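PDB 3SDS: ornithine carbamoyltransferase, mitochondrial from Coccidioides immitis, which catalyses the transfer of the carbamoyl group from carbamoyl phosphate to L-ornithine, giving L-citrulline and phosphate in the biosynthesis of L-arginine. Local coordinates for residues L308-E313 with E318-E323; I191-V194 with V200-D203. One frame throughout, in Å; residues are numbered along the deposited sequence.

Interaction 1. Residues L308-E313 with E318-E323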
loop_
_atom_site.group_PDB
_atom_site.type_symbol
_atom_site.label_atom_id
_atom_site.label_comp_id
_atom_site.label_asym_id
_atom_site.label_seq_id
_atom_site.Cartn_x
_atom_site.Cartn_y
_atom_site.Cartn_z
ATOM N N LEU A 308 13.419 -16.639 -12.340
ATOM C CA LEU A 308 12.106 -16.864 -11.684
ATOM C C LEU A 308 10.966 -15.956 -12.186
ATOM O O LEU A 308 11.225 -14.843 -12.654
ATOM C CB LEU A 308 12.219 -16.762 -10.157
ATOM C CG LEU A 308 13.260 -17.642 -9.473
ATOM C CD1 LEU A 308 13.084 -17.534 -7.995
ATOM C CD2 LEU A 308 13.160 -19.101 -9.925
ATOM N N PRO A 309 9.704 -16.444 -12.135
ATOM C CA PRO A 309 9.293 -17.793 -11.716
ATOM C C PRO A 309 9.724 -18.826 -12.741
ATOM O O PRO A 309 9.924 -18.490 -13.917
ATOM C CB PRO A 309 7.772 -17.708 -11.695
ATOM C CG PRO A 309 7.460 -16.706 -12.776
ATOM C CD PRO A 309 8.579 -15.688 -12.721
ATOM N N ARG A 310 9.866 -20.063 -12.276
ATOM C CA ARG A 310 10.275 -21.187 -13.094
ATOM C C ARG A 310 9.060 -22.052 -13.415
ATOM O O ARG A 310 8.251 -22.312 -12.531
ATOM C CB ARG A 310 11.323 -22.005 -12.330
ATOM C CG ARG A 310 11.744 -23.322 -12.981
ATOM C CD ARG A 310 11.024 -24.501 -12.362
ATOM N NE ARG A 310 11.559 -25.769 -12.840
ATOM C CZ ARG A 310 11.347 -26.949 -12.256
ATOM N NH1 ARG A 310 10.616 -27.028 -11.154
ATOM N NH2 ARG A 310 11.873 -28.059 -12.770
ATOM N N HIS A 311 8.932 -22.481 -14.672
ATOM C CA HIS A 311 7.990 -23.547 -15.040
ATOM C C HIS A 311 8.784 -24.792 -15.423
ATOM O O HIS A 311 9.990 -24.682 -15.681
ATOM C CB HIS A 311 7.040 -23.105 -16.152
ATOM C CG HIS A 311 6.159 -21.964 -15.755
ATOM N ND1 HIS A 311 6.347 -20.680 -16.217
ATOM C CD2 HIS A 311 5.102 -21.907 -14.909
ATOM C CE1 HIS A 311 5.438 -19.882 -15.686
ATOM N NE2 HIS A 311 4.670 -20.601 -14.888
ATOM N N PRO A 312 8.127 -25.980 -15.433
ATOM C CA PRO A 312 8.820 -27.285 -15.600
ATOM C C PRO A 312 9.268 -27.632 -17.019
ATOM O O PRO A 312 9.811 -28.724 -17.245
ATOM C CB PRO A 312 7.783 -28.314 -15.116
ATOM C CG PRO A 312 6.449 -27.638 -15.310
ATOM C CD PRO A 312 6.688 -26.153 -15.126
ATOM N N GLU A 313 9.045 -26.720 -17.957
ATOM C CA GLU A 313 9.409 -26.966 -19.337
ATOM C C GLU A 313 10.875 -26.632 -19.610
ATOM O O GLU A 313 11.541 -27.389 -20.311
ATOM C CB GLU A 313 8.463 -26.231 -20.288
ATOM C CG GLU A 313 7.016 -26.808 -20.323
ATOM C CD GLU A 313 6.023 -26.165 -19.313
ATOM O OE1 GLU A 313 6.447 -25.463 -18.354
ATOM O OE2 GLU A 313 4.798 -26.376 -19.489
ATOM N N GLU A 318 15.725 -32.197 -11.132
ATOM C CA GLU A 318 17.039 -32.653 -10.710
ATOM C C GLU A 318 18.065 -31.513 -10.754
ATOM O O GLU A 318 18.819 -31.331 -9.793
ATOM C CB GLU A 318 17.480 -33.822 -11.584
ATOM C CG GLU A 318 18.878 -34.326 -11.298
ATOM C CD GLU A 318 19.596 -34.737 -12.571
ATOM O OE1 GLU A 318 19.459 -34.012 -13.599
ATOM O OE2 GLU A 318 20.292 -35.781 -12.539
ATOM N N VAL A 319 18.069 -30.741 -11.849
ATOM C CA VAL A 319 18.997 -29.604 -12.000
ATOM C C VAL A 319 18.634 -28.458 -11.069
ATOM O O VAL A 319 19.497 -27.948 -10.353
ATOM C CB VAL A 319 19.078 -29.080 -13.458
ATOM C CG1 VAL A 319 19.880 -27.782 -13.528
ATOM C CG2 VAL A 319 19.706 -30.123 -14.366
ATOM N N PHE A 320 17.356 -28.080 -11.074
ATOM C CA PHE A 320 16.853 -26.901 -10.345
ATOM C C PHE A 320 17.214 -26.950 -8.870
ATOM O O PHE A 320 17.589 -25.929 -8.293
ATOM C CB PHE A 320 15.326 -26.773 -10.520
ATOM C CG PHE A 320 14.754 -25.427 -10.114
ATOM C CD1 PHE A 320 15.014 -24.275 -10.872
ATOM C CD2 PHE A 320 13.918 -25.322 -8.997
ATOM C CE1 PHE A 320 14.468 -23.028 -10.508
ATOM C CE2 PHE A 320 13.364 -24.081 -8.625
ATOM C CZ PHE A 320 13.643 -22.927 -9.376
ATOM N N TYR A 321 17.119 -28.143 -8.278
ATOM C CA TYR A 321 17.300 -28.309 -6.839
ATOM C C TYR A 321 18.655 -28.874 -6.423
ATOM O O TYR A 321 18.883 -29.088 -5.233
ATOM C CB TYR A 321 16.171 -29.154 -6.233
ATOM C CG TYR A 321 14.813 -28.488 -6.269
ATOM C CD1 TYR A 321 14.582 -27.305 -5.581
ATOM C CD2 TYR A 321 13.756 -29.049 -6.996
ATOM C CE1 TYR A 321 13.344 -26.699 -5.608
ATOM C CE2 TYR A 321 12.507 -28.437 -7.035
ATOM C CZ TYR A 321 12.311 -27.265 -6.334
ATOM O OH TYR A 321 11.087 -26.648 -6.347
ATOM N N SER A 322 19.551 -29.104 -7.379
ATOM C CA SER A 322 20.907 -29.553 -7.038
ATOM C C SER A 322 21.740 -28.455 -6.351
ATOM O O SER A 322 21.336 -27.276 -6.286
ATOM C CB SER A 322 21.641 -30.103 -8.271
ATOM O OG SER A 322 21.790 -29.130 -9.292
ATOM N N GLU A 323 22.906 -28.856 -5.843
ATOM C CA GLU A 323 23.871 -27.919 -5.279
ATOM C C GLU A 323 24.497 -27.034 -6.376
ATOM O O GLU A 323 25.218 -26.071 -6.080
ATOM C CB GLU A 323 24.939 -28.667 -4.465
#
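Arg310 lays its whole side chain across one face of the Phe320 ring, methylenes first and guanidinium after. Arg310 CD stands over the middle of the ring, 4.1 Å from the centroid of Phe320 and 7° off the ring normal, a CH-pi contact. Nearer the backbone, Arg310 CG comes within 3.7 Å of Phe320 CE1. The chain then bends at chi2 (-99°) and carries the guanidinium outward over the rim, its plane only 4° from that of the ring. This is an offset stack with cation-pi character: Arg310 CZ lies 4.7 Å from the centroid of Phe320, near the CG end of the ring. The other face of the guanidinium is covered by Pro312 CA, so the flat group is held between its own loop and the aromatic ring. Leu308 meets the same ring from its edge, CD2 lying 3.9 Å from Phe320 CZ.

A second layer fixes these groups. Arg310 NH2 forms a salt bridge with Asp317, at the start of helix 317-320, and a hydrogen bond to the carbonyl of Val315 in the loop just before it. Phe320 also packs on Phe304 and Val327, and Leu308 on Val327 as well as on Val117 of a neighbouring subunit.

Leu308 belongs to the family's His-Cys-Leu-Pro motif, with a cis peptide bond to Pro309, and probably binds carbamoyl phosphate. The chemistry implies that the arginine's charge is paired with Asp317 and probably gains some off-centre cation-pi stabilisation, while its aliphatic portion and Leu308 help to bury the ring.

Interaction 2. Residues I191-V194 with V200-D203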
loop_
_atom_site.group_PDB
_atom_site.type_symbol
_atom_site.label_atom_id
_atom_site.label_comp_id
_atom_site.label_asym_id
_atom_site.label_seq_id
_atom_site.Cartn_x
_atom_site.Cartn_y
_atom_site.Cartn_z
ATOM N N ILE A 191 29.494 -17.872 -20.229
ATOM C CA ILE A 191 28.062 -18.037 -19.924
ATOM C C ILE A 191 27.322 -18.658 -21.126
ATOM O O ILE A 191 27.487 -18.230 -22.264
ATOM C CB ILE A 191 27.378 -16.682 -19.463
ATOM C CG1 ILE A 191 28.005 -16.160 -18.162
ATOM C CG2 ILE A 191 25.857 -16.827 -19.283
ATOM C CD1 ILE A 191 27.564 -14.754 -17.781
ATOM N N ALA A 192 26.510 -19.670 -20.868
ATOM C CA ALA A 192 25.706 -20.250 -21.918
ATOM C C ALA A 192 24.235 -20.014 -21.640
ATOM O O ALA A 192 23.705 -20.432 -20.603
ATOM C CB ALA A 192 25.991 -21.735 -22.047
ATOM N N TRP A 193 23.594 -19.327 -22.573
ATOM C CA TRP A 193 22.158 -19.115 -22.540
ATOM C C TRP A 193 21.459 -20.109 -23.474
ATOM O O TRP A 193 21.770 -20.179 -24.675
ATOM C CB TRP A 193 21.832 -17.676 -22.964
ATOM C CG TRP A 193 20.362 -17.382 -22.942
ATOM C CD1 TRP A 193 19.399 -17.846 -23.824
ATOM C CD2 TRP A 193 19.673 -16.580 -21.979
ATOM N NE1 TRP A 193 18.158 -17.381 -23.450
ATOM C CE2 TRP A 193 18.295 -16.600 -22.324
ATOM C CE3 TRP A 193 20.082 -15.854 -20.851
ATOM C CZ2 TRP A 193 17.327 -15.898 -21.582
ATOM C CZ3 TRP A 193 19.127 -15.172 -20.110
ATOM C CH2 TRP A 193 17.763 -15.192 -20.484
ATOM N N VAL A 194 20.511 -20.872 -22.929
ATOM C CA VAL A 194 19.751 -21.838 -23.742
ATOM C C VAL A 194 18.253 -21.557 -23.617
ATOM O O VAL A 194 17.688 -21.687 -22.535
ATOM C CB VAL A 194 20.075 -23.320 -23.360
ATOM C CG1 VAL A 194 19.293 -24.305 -24.226
ATOM C CG2 VAL A 194 21.556 -23.597 -23.472
ATOM N N VAL A 200 15.853 -10.022 -20.594
ATOM C CA VAL A 200 16.861 -10.363 -19.599
ATOM C C VAL A 200 18.216 -10.684 -20.234
ATOM O O VAL A 200 19.243 -10.094 -19.859
ATOM C CB VAL A 200 16.397 -11.512 -18.682
ATOM C CG1 VAL A 200 17.594 -12.166 -17.985
ATOM C CG2 VAL A 200 15.318 -11.005 -17.644
ATOM N N LEU A 201 18.219 -11.601 -21.202
ATOM C CA LEU A 201 19.436 -11.915 -21.953
ATOM C C LEU A 201 20.091 -10.653 -22.539
ATOM O O LEU A 201 21.308 -10.442 -22.388
ATOM C CB LEU A 201 19.147 -12.929 -23.053
ATOM C CG LEU A 201 20.246 -13.102 -24.100
ATOM C CD1 LEU A 201 21.540 -13.571 -23.460
ATOM C CD2 LEU A 201 19.801 -14.064 -25.185
ATOM N N PHE A 202 19.289 -9.803 -23.178
ATOM C CA PHE A 202 19.850 -8.611 -23.817
ATOM C C PHE A 202 20.795 -7.835 -22.888
ATOM O O PHE A 202 21.979 -7.640 -23.240
ATOM C CB PHE A 202 18.757 -7.718 -24.406
ATOM C CG PHE A 202 17.819 -8.442 -25.361
ATOM C CD1 PHE A 202 18.232 -9.591 -26.036
ATOM C CD2 PHE A 202 16.538 -7.955 -25.591
ATOM C CE1 PHE A 202 17.382 -10.255 -26.888
ATOM C CE2 PHE A 202 15.676 -8.599 -26.437
ATOM C CZ PHE A 202 16.089 -9.756 -27.102
ATOM N N ASP A 203 20.301 -7.447 -21.703
ATOM C CA ASP A 203 21.093 -6.663 -20.739
ATOM C C ASP A 203 22.250 -7.454 -20.131
ATOM O O ASP A 203 23.349 -6.900 -19.934
ATOM C CB ASP A 203 20.229 -6.089 -19.623
ATOM C CG ASP A 203 19.838 -4.630 -19.849
ATOM O OD1 ASP A 203 20.674 -3.785 -20.238
ATOM O OD2 ASP A 203 18.659 -4.325 -19.595
#
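Leu201 sits on one face of the Trp193 indole, and nearly all of the contact is apolar. A CH-pi contact leads: Leu201 CB lies 3.5 Å from the centroid of the six-membered ring of Trp193, only 4° off its normal. With CG anti to the backbone N (chi1 167°), the leucine runs from there back along the same face toward the strand. Its two methyls spread over the ring fusion and the five-membered ring: Leu201 CD1 rests 3.8 Å from Trp193 CD2, and Leu201 CD2 reaches the pyrrole part, 4.0 Å from Trp193 CD1.

Van der Waals packing at the rim adds a second element. Val200 CG1 approaches the far end of the indole near its plane, 3.9 Å from Trp193 CH2, and thus one helical turn supplies both a face partner and an edge partner. The backbone comes close too, Leu201 N being 3.7 Å from Trp193 CH2.

Polar contacts lie outside the pair. The indole NE1 donates to the carbonyl of Asp196, in the connection between strand and helix, which helps fix the rotation of the ring. Backbone hydrogen bonds tie strand 190-194 to strands 214-218 and 261-264.

Val200 follows Asn199, and Trp193 packs near Asp265, both probable L-ornithine ligands. Strand 190-194, helix 199-210 and strand 214-218 form a right-handed beta-alpha-beta crossover, the repeating element of the Rossmann-like ornithine-binding domain.

Both contacts belong to the ornithine-binding domain and pair a flat aromatic side chain with a neighbour lying over its face, yet place changes the chemistry. Interaction 2 is interior: it joins the central strand of the five-stranded parallel sheet to the helix that follows, and does so with apolar groups. The centre of interaction 1 lies about 19 Å from the centre of the chain, yet it too is largely buried, where the loop after strand 303-306, at the edge of this chain's sheet, folds against a short helix beside another subunit; there a charged group shares the aromatic face. The two hold different elements of one sheet-based domain, their centres about 17 Å apart, and they do not touch.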